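Local coordinates for protein nigritoxine (Vibrio nigripulchritudo, PDB 5M41) that is a bacterial toxin active against crustaceans and insects, built on a new fold, at residues T510-V514 with N561-D565; V576-F582 with W628-F633. The contacts are given in a common frame with arbitrary orientation. Residues are numbered along the deposited sequence.

How the contacts relate
Both contacts involve the six-stranded antiparallel sheet that runs from strand 560-562 to strand 713-715, and their centres lie about 15 Å apart. Contact 1 is at the sheet's outermost strand 560-562, partly buried, where a strand of the separate four-stranded sheet comes up against it. Contact 2 is deeper, nearly all its touching residues being buried, and joins the connection between strands 571-576 and 583-589 to helix 625-632. Each places a lysine on backbone carbonyls: two for K513, one for K632, whose charge E602 also meets. Contact 1 adds little apolar surface; in contact 2, L629 and aromatic rings pack on one another and on carbonyl oxygens. R553 serves both Y511 and F633.

Contact 1. Residues T510-V514 with N561-D565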
loop_
_atom_site.group_PDB
_atom_site.type_symbol
_atom_site.label_atom_id
_atom_site.label_comp_id
_atom_site.label_asym_id
_atom_site.label_seq_id
_atom_site.Cartn_x
_atom_site.Cartn_y
_atom_site.Cartn_z
ATOM N N THR A 510 -35.859 2.753 1.293
ATOM C CA THR A 510 -36.674 3.946 1.147
ATOM C C THR A 510 -36.376 4.814 2.332
ATOM O O THR A 510 -36.227 4.302 3.453
ATOM C CB THR A 510 -38.188 3.593 1.145
ATOM O OG1 THR A 510 -38.449 2.765 0.015
ATOM C CG2 THR A 510 -39.081 4.849 1.069
ATOM N N TYR A 511 -36.280 6.122 2.098
ATOM C CA TYR A 511 -36.164 7.064 3.192
ATOM C C TYR A 511 -37.549 7.365 3.785
ATOM O O TYR A 511 -38.303 8.184 3.252
ATOM C CB TYR A 511 -35.499 8.357 2.712
ATOM C CG TYR A 511 -34.509 8.947 3.660
ATOM C CD1 TYR A 511 -33.458 9.726 3.174
ATOM C CD2 TYR A 511 -34.590 8.724 5.033
ATOM C CE1 TYR A 511 -32.520 10.284 4.022
ATOM C CE2 TYR A 511 -33.646 9.275 5.901
ATOM C CZ TYR A 511 -32.617 10.057 5.375
ATOM O OH TYR A 511 -31.666 10.620 6.181
ATOM N N ARG A 512 -37.858 6.733 4.912
ATOM C CA ARG A 512 -39.217 6.752 5.460
ATOM C C ARG A 512 -39.342 7.582 6.727
ATOM O O ARG A 512 -38.353 7.768 7.443
ATOM C CB ARG A 512 -39.647 5.337 5.803
ATOM C CG ARG A 512 -39.824 4.430 4.618
ATOM C CD ARG A 512 -39.913 3.008 5.129
ATOM N NE ARG A 512 -41.271 2.626 5.480
ATOM C CZ ARG A 512 -41.695 2.272 6.694
ATOM N NH1 ARG A 512 -40.883 2.255 7.744
ATOM N NH2 ARG A 512 -42.958 1.921 6.855
ATOM N N LYS A 513 -40.560 8.049 7.021
ATOM C CA LYS A 513 -40.781 8.847 8.221
ATOM C C LYS A 513 -41.412 7.997 9.309
ATOM O O LYS A 513 -42.577 7.605 9.203
ATOM C CB LYS A 513 -41.603 10.111 7.927
ATOM C CG LYS A 513 -41.173 11.302 8.785
ATOM C CD LYS A 513 -41.822 12.612 8.360
ATOM C CE LYS A 513 -41.116 13.270 7.181
ATOM N NZ LYS A 513 -40.057 14.229 7.602
ATOM N N VAL A 514 -40.627 7.698 10.341
ATOM C CA VAL A 514 -41.047 6.778 11.392
ATOM C C VAL A 514 -41.165 7.445 12.766
ATOM O O VAL A 514 -40.516 8.459 13.016
ATOM C CB VAL A 514 -40.116 5.550 11.500
ATOM C CG1 VAL A 514 -40.127 4.764 10.201
ATOM C CG2 VAL A 514 -38.704 5.948 11.921
ATOM N N ASN A 561 -34.014 13.009 -1.428
ATOM C CA ASN A 561 -35.247 12.656 -0.737
ATOM C C ASN A 561 -35.766 13.889 -0.056
ATOM O O ASN A 561 -34.987 14.800 0.255
ATOM C CB ASN A 561 -35.000 11.594 0.329
ATOM C CG ASN A 561 -34.581 10.280 -0.258
ATOM O OD1 ASN A 561 -33.386 9.923 -0.246
ATOM N ND2 ASN A 561 -35.539 9.564 -0.818
ATOM N N ASN A 562 -37.077 13.912 0.179
ATOM C CA ASN A 562 -37.696 14.948 0.978
ATOM C C ASN A 562 -37.688 14.447 2.418
ATOM O O ASN A 562 -38.375 13.483 2.755
ATOM C CB ASN A 562 -39.117 15.223 0.473
ATOM C CG ASN A 562 -39.808 16.361 1.209
ATOM O OD1 ASN A 562 -39.232 17.045 2.073
ATOM N ND2 ASN A 562 -41.059 16.577 0.856
ATOM N N ILE A 563 -36.859 15.069 3.246
ATOM C CA ILE A 563 -36.802 14.730 4.667
ATOM C C ILE A 563 -37.651 15.732 5.459
ATOM O O ILE A 563 -37.684 15.704 6.692
ATOM C CB ILE A 563 -35.343 14.683 5.196
ATOM C CG1 ILE A 563 -34.622 16.031 4.944
ATOM C CG2 ILE A 563 -34.599 13.485 4.598
ATOM C CD1 ILE A 563 -33.330 16.239 5.719
ATOM N N GLY A 564 -38.331 16.622 4.743
ATOM C CA GLY A 564 -39.235 17.586 5.377
ATOM C C GLY A 564 -40.690 17.149 5.279
ATOM O O GLY A 564 -41.031 16.001 5.601
ATOM N N ASP A 565 -41.546 18.055 4.812
ATOM C CA ASP A 565 -43.004 17.813 4.751
ATOM C C ASP A 565 -43.578 17.902 3.349
ATOM O O ASP A 565 -42.853 18.211 2.402
ATOM C CB ASP A 565 -43.716 18.815 5.638
ATOM C CG ASP A 565 -43.416 18.592 7.088
ATOM O OD1 ASP A 565 -43.214 17.416 7.467
ATOM O OD2 ASP A 565 -43.369 19.586 7.843
#
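The ammonium group of K513 holds the two segments together: NZ donates to I563 O at 2.9 Å and to G564 O at 2.8 Å. A lysine suits this place because its long chain spans the gap to two consecutive carbonyl oxygens just past strand 560-562; N525 OD1 is a further partner. D565 adds only long-range attraction, its OD1 lying 4.5 Å from K513 NZ. The turn presenting these carbonyls is shaped by N562, whose OD1 accepts from G564 N at 2.8 Å in an Asx turn while its ND2 reaches D565 O at 2.9 Å. G564 suits its place because its phi/psi of -100/-129 is disfavoured for residues with a CB, which would also crowd N562 OD1. Packing begins at Y511: the branch at CB of I563 supplies CG2, an apolar methyl over the aromatic face, 4.1 Å from the ring centroid in a CH-pi contact. R553 of helix 546-555 binds the Y511 hydroxyl. The touching parts run 18° apart, but CA of Y511 and CA of N561, 6.9 Å apart, are too distant for strand pairing; 510-514 pairs with strand 523-532 and N561 with strand 571-576, so K513 and Y511 link the two sheets.

Contact 2. Residues V576-F582 with W628-F633; sequences VNNPYSF and WLVRKF
Residues 576-582 form an irregular connection beside helix 625-632, closest in backbone at P579 and L629, with CA atoms 6.1 Å apart. A type I beta turn runs from N578 to S581, closed by S581 N to N578 O at 3.1 Å; P579, with phi -71°, suits its second position. N578 takes chi1 t, and its OD1 accepts from Y580 N at 2.9 Å, an Asx turn. L629 (m, t) points toward the turn: CD2 lies 3.6 Å from P579 O and CD1 3.6 Å from Y580 CE1. K632 has chi1 t, bends at chi2 (-97°) and then extends (chi3, chi4 t), so that NZ donates to S581 O at 2.8 Å; a salt bridge with E602 balances its buried charge. F633 (m, chi2 -81°) brings its ring edge to N578 O, 3.3 Å from CZ, and P579 O, 3.7 Å from CE2; R553 makes a cation-pi contact with this ring. F582 (m, chi2 -85°) and W628 (t, chi2 101°) meet edge to edge, CE1 to CZ3 at 4.0 Å. The arrangement is a beta hairpin connection, between antiparallel strands 571-576 and 583-589, buried against a helix whose L629 and aromatic rings pack on the turn's carbonyl oxygens and side chains.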
loop_
_atom_site.group_PDB
_atom_site.type_symbol
_atom_site.label_atom_id
_atom_site.label_comp_id
_atom_site.label_asym_id
_atom_site.label_seq_id
_atom_site.Cartn_x
_atom_site.Cartn_y
_atom_site.Cartn_z
ATOM N N VAL A 576 -29.605 15.436 -0.528
ATOM C CA VAL A 576 -28.919 14.410 -1.290
ATOM C C VAL A 576 -28.429 13.284 -0.340
ATOM O O VAL A 576 -28.257 13.524 0.862
ATOM C CB VAL A 576 -27.784 15.030 -2.157
ATOM C CG1 VAL A 576 -26.546 15.342 -1.323
ATOM C CG2 VAL A 576 -27.417 14.092 -3.301
ATOM N N ASN A 577 -28.273 12.055 -0.851
ATOM C CA ASN A 577 -27.808 10.941 -0.030
ATOM C C ASN A 577 -26.333 11.010 0.359
ATOM O O ASN A 577 -25.954 10.489 1.427
ATOM C CB ASN A 577 -28.023 9.610 -0.730
ATOM C CG ASN A 577 -29.475 9.202 -0.785
ATOM O OD1 ASN A 577 -30.302 9.681 -0.012
ATOM N ND2 ASN A 577 -29.787 8.292 -1.701
ATOM N N ASN A 578 -25.506 11.620 -0.506
ATOM C CA ASN A 578 -24.030 11.666 -0.299
ATOM C C ASN A 578 -23.668 11.843 1.169
ATOM O O ASN A 578 -24.105 12.817 1.798
ATOM C CB ASN A 578 -23.403 12.809 -1.089
ATOM C CG ASN A 578 -21.884 12.665 -1.214
ATOM O OD1 ASN A 578 -21.161 12.468 -0.216
ATOM N ND2 ASN A 578 -21.396 12.742 -2.447
ATOM N N PRO A 579 -22.874 10.915 1.736
ATOM C CA PRO A 579 -22.664 11.021 3.177
ATOM C C PRO A 579 -21.780 12.208 3.591
ATOM O O PRO A 579 -21.707 12.513 4.760
ATOM C CB PRO A 579 -22.006 9.678 3.543
ATOM C CG PRO A 579 -21.364 9.213 2.292
ATOM C CD PRO A 579 -22.152 9.769 1.145
ATOM N N TYR A 580 -21.155 12.876 2.630
ATOM C CA TYR A 580 -20.339 14.070 2.892
ATOM C C TYR A 580 -21.090 15.371 2.610
ATOM O O TYR A 580 -20.475 16.427 2.461
ATOM C CB TYR A 580 -19.069 14.024 2.027
ATOM C CG TYR A 580 -18.135 12.887 2.389
ATOM C CD1 TYR A 580 -17.168 13.035 3.386
ATOM C CD2 TYR A 580 -18.210 11.673 1.726
ATOM C CE1 TYR A 580 -16.305 11.985 3.712
ATOM C CE2 TYR A 580 -17.350 10.630 2.028
ATOM C CZ TYR A 580 -16.415 10.782 3.026
ATOM O OH TYR A 580 -15.590 9.729 3.293
ATOM N N SER A 581 -22.408 15.284 2.459
ATOM C CA SER A 581 -23.230 16.463 2.200
ATOM C C SER A 581 -23.519 17.241 3.469
ATOM O O SER A 581 -24.002 16.658 4.458
ATOM C CB SER A 581 -24.563 16.049 1.593
ATOM O OG SER A 581 -25.414 17.174 1.511
ATOM N N PHE A 582 -23.266 18.557 3.421
ATOM C CA PHE A 582 -23.556 19.481 4.535
ATOM C C PHE A 582 -24.519 20.577 4.102
ATOM O O PHE A 582 -24.623 21.644 4.752
ATOM C CB PHE A 582 -22.265 20.074 5.119
ATOM C CG PHE A 582 -21.380 19.039 5.755
ATOM C CD1 PHE A 582 -21.593 18.643 7.075
ATOM C CD2 PHE A 582 -20.376 18.415 5.016
ATOM C CE1 PHE A 582 -20.811 17.645 7.649
ATOM C CE2 PHE A 582 -19.589 17.410 5.582
ATOM C CZ PHE A 582 -19.809 17.030 6.900
ATOM N N TRP A 628 -19.613 8.804 12.395
ATOM C CA TRP A 628 -19.900 10.219 12.590
ATOM C C TRP A 628 -20.763 10.767 11.479
ATOM O O TRP A 628 -21.714 11.513 11.736
ATOM C CB TRP A 628 -18.619 11.041 12.799
ATOM C CG TRP A 628 -18.889 12.467 13.237
ATOM C CD1 TRP A 628 -18.794 12.999 14.523
ATOM C CD2 TRP A 628 -19.333 13.588 12.398
ATOM N NE1 TRP A 628 -19.126 14.336 14.523
ATOM C CE2 TRP A 628 -19.473 14.742 13.289
ATOM C CE3 TRP A 628 -19.625 13.740 11.043
ATOM C CZ2 TRP A 628 -19.873 15.990 12.821
ATOM C CZ3 TRP A 628 -20.032 15.000 10.583
ATOM C CH2 TRP A 628 -20.153 16.090 11.452
ATOM N N LEU A 629 -20.449 10.398 10.236
ATOM C CA LEU A 629 -21.148 10.932 9.057
ATOM C C LEU A 629 -22.575 10.394 8.896
ATOM O O LEU A 629 -23.492 11.134 8.523
ATOM C CB LEU A 629 -20.332 10.664 7.780
ATOM C CG LEU A 629 -19.042 11.498 7.678
ATOM C CD1 LEU A 629 -18.071 10.935 6.636
ATOM C CD2 LEU A 629 -19.381 12.964 7.405
ATOM N N VAL A 630 -22.753 9.109 9.171
ATOM C CA VAL A 630 -24.068 8.506 9.160
ATOM C C VAL A 630 -24.901 9.183 10.249
ATOM O O VAL A 630 -26.034 9.565 10.000
ATOM C CB VAL A 630 -23.993 6.967 9.361
ATOM C CG1 VAL A 630 -25.370 6.378 9.672
ATOM C CG2 VAL A 630 -23.404 6.308 8.115
ATOM N N ARG A 631 -24.322 9.368 11.438
ATOM C CA ARG A 631 -25.058 9.957 12.561
ATOM C C ARG A 631 -25.421 11.429 12.322
ATOM O O ARG A 631 -26.399 11.926 12.876
ATOM C CB ARG A 631 -24.275 9.775 13.859
ATOM C CG ARG A 631 -24.968 10.277 15.117
ATOM C CD ARG A 631 -24.161 9.941 16.364
ATOM N NE ARG A 631 -22.776 10.402 16.265
ATOM C CZ ARG A 631 -21.712 9.600 16.308
ATOM N NH1 ARG A 631 -21.862 8.295 16.468
ATOM N NH2 ARG A 631 -20.492 10.104 16.203
ATOM N N LYS A 632 -24.650 12.117 11.474
ATOM C CA LYS A 632 -24.884 13.535 11.175
ATOM C C LYS A 632 -26.306 13.755 10.652
ATOM O O LYS A 632 -26.953 14.732 11.024
ATOM C CB LYS A 632 -23.799 14.079 10.210
ATOM C CG LYS A 632 -24.050 15.426 9.526
ATOM C CD LYS A 632 -24.625 15.226 8.125
ATOM C CE LYS A 632 -25.082 16.539 7.514
ATOM N NZ LYS A 632 -26.036 16.368 6.370
ATOM N N PHE A 633 -26.797 12.822 9.841
ATOM C CA PHE A 633 -28.107 12.951 9.211
ATOM C C PHE A 633 -29.303 12.810 10.185
ATOM O O PHE A 633 -30.436 13.109 9.812
ATOM C CB PHE A 633 -28.219 11.968 8.040
ATOM C CG PHE A 633 -27.327 12.328 6.874
ATOM C CD1 PHE A 633 -27.717 13.291 5.953
ATOM C CD2 PHE A 633 -26.087 11.715 6.717
ATOM C CE1 PHE A 633 -26.899 13.619 4.888
ATOM C CE2 PHE A 633 -25.244 12.064 5.670
ATOM C CZ PHE A 633 -25.649 13.018 4.753
#